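Local coordinates for putative peptidoglycan-binding/hydrolysing protein (Peptoclostridium difficile, PDB 5TV7) that probably binds, and may hydrolyse, bacterial cell-wall peptidoglycan, and binds glutamine hydroxamate, at residues N35-Q38 / E39-D42. Numbering follows the deposited sequence.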
loop_
_atom_site.group_PDB
_atom_site.type_symbol
_atom_site.label_atom_id
_atom_site.label_comp_id
_atom_site.label_asym_id
_atom_site.label_seq_id
_atom_site.Cartn_x
_atom_site.Cartn_y
_atom_site.Cartn_z
ATOM N N ASN A 35 7.750 -3.905 17.082
ATOM C CA ASN A 35 6.823 -3.069 17.879
ATOM C C ASN A 35 5.356 -3.193 17.473
ATOM O O ASN A 35 4.472 -2.804 18.237
ATOM C CB ASN A 35 7.207 -1.586 17.787
ATOM C CG ASN A 35 8.560 -1.285 18.399
ATOM O OD1 ASN A 35 9.279 -0.408 17.923
ATOM N ND2 ASN A 35 8.918 -2.012 19.449
ATOM N N ALA A 36 5.098 -3.720 16.278
ATOM C CA ALA A 36 3.730 -3.802 15.758
ATOM C C ALA A 36 2.795 -4.649 16.613
ATOM O O ALA A 36 3.247 -5.568 17.298
ATOM C CB ALA A 36 3.735 -4.335 14.326
ATOM N N PRO A 37 1.480 -4.332 16.583
ATOM C CA PRO A 37 0.525 -5.172 17.306
ATOM C C PRO A 37 0.628 -6.597 16.774
ATOM O O PRO A 37 0.942 -6.791 15.591
ATOM C CB PRO A 37 -0.835 -4.552 16.964
ATOM C CG PRO A 37 -0.535 -3.144 16.578
ATOM C CD PRO A 37 0.828 -3.163 15.957
ATOM N N GLN A 38 0.359 -7.579 17.626
ATOM C CA GLN A 38 0.511 -8.980 17.243
ATOM C C GLN A 38 -0.293 -9.394 16.009
ATOM O O GLN A 38 0.180 -10.189 15.206
ATOM C CB GLN A 38 0.183 -9.908 18.418
ATOM C CG GLN A 38 0.596 -11.351 18.173
ATOM C CD GLN A 38 2.084 -11.500 17.884
ATOM O OE1 GLN A 38 2.910 -10.751 18.408
ATOM N NE2 GLN A 38 2.432 -12.476 17.054
ATOM N N GLU A 39 -1.502 -8.865 15.867
ATOM C CA GLU A 39 -2.339 -9.168 14.704
ATOM C C GLU A 39 -1.661 -8.681 13.407
ATOM O O GLU A 39 -1.775 -9.313 12.347
ATOM C CB GLU A 39 -3.719 -8.545 14.883
ATOM C CG GLU A 39 -4.695 -8.855 13.764
ATOM C CD GLU A 39 -6.132 -8.500 14.108
ATOM O OE1 GLU A 39 -6.463 -8.380 15.315
ATOM O OE2 GLU A 39 -6.943 -8.366 13.162
ATOM N N ILE A 40 -0.939 -7.568 13.522
ATOM C CA ILE A 40 -0.175 -6.999 12.417
ATOM C C ILE A 40 1.102 -7.830 12.209
ATOM O O ILE A 40 1.504 -8.067 11.076
ATOM C CB ILE A 40 0.142 -5.503 12.676
ATOM C CG1 ILE A 40 -1.162 -4.705 12.841
ATOM C CG2 ILE A 40 0.993 -4.912 11.562
ATOM C CD1 ILE A 40 -2.122 -4.789 11.663
ATOM N N ARG A 41 1.726 -8.283 13.297
ATOM C CA ARG A 41 2.925 -9.125 13.181
ATOM C C ARG A 41 2.630 -10.435 12.462
ATOM O O ARG A 41 3.420 -10.880 11.638
ATOM C CB ARG A 41 3.531 -9.430 14.547
ATOM C CG ARG A 41 4.309 -8.281 15.162
ATOM C CD ARG A 41 4.833 -8.639 16.548
ATOM N NE ARG A 41 5.556 -9.919 16.571
ATOM C CZ ARG A 41 6.838 -10.096 16.237
ATOM N NH1 ARG A 41 7.379 -11.315 16.308
ATOM N NH2 ARG A 41 7.591 -9.079 15.830
ATOM N N ASP A 42 1.490 -11.044 12.777
ATOM C CA ASP A 42 1.094 -12.315 12.154
ATOM C C ASP A 42 0.770 -12.137 10.680
ATOM O O ASP A 42 1.074 -13.003 9.866
ATOM C CB ASP A 42 -0.112 -12.917 12.876
ATOM C CG ASP A 42 0.192 -13.272 14.322
ATOM O OD1 ASP A 42 1.343 -13.681 14.617
ATOM O OD2 ASP A 42 -0.728 -13.151 15.163
#
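Gln38 reaches forward over the first turn of its helix to meet both Arg41 and Asp42. From CB the chain runs to Gln38 CG, which is anti to its own backbone nitrogen (chi1 -168°) and passes 3.7 Å from Asp42 OD2. A bend at chi2 (58°) then turns the amide across the helix, between Arg41 and Asp42, so that its two polar atoms part toward different partners. Gln38 NE2 donates to Asp42 OD1 at 2.9 Å, arriving from above the carboxylate plane, with amide and carboxylate turned 64° apart. On the other branch, Gln38 OE1 lies near the guanidinium plane at its edge and accepts a weak bond from Arg41 NE at 3.3 Å; Arg41 CD packs about as closely against the same oxygen. The guanidinium itself is held more firmly by Tyr33, through a hydrogen bond from Arg41 NH2 to the carbonyl oxygen and a cation-pi contact with the ring.

Helix 38-46 starts here, following strand 26-32 in the putative peptidoglycan-binding domain, with Pro37 as the N-cap. Pro37 O opens the helical bonding, accepting from Arg41 N at 2.8 Å in the carbonyl plane and from Ile40 N more weakly. One residue on, Gln38 O takes Asp42 N at 2.9 Å, so Gln38 and Asp42 are linked through both backbone and side chain. On the side of the turn that faces the sheet, the Pro37 ring lies alongside Ile40, Pro37 CD to Ile40 CG1 4.0 Å, while Ile40 CG2 meets Ala36 CB at 3.9 Å. Ile40 continues onto Ile61 and Val63 of strand 60-64, and Ala36 and Pro37 both touch Tyr31 of strand 26-32.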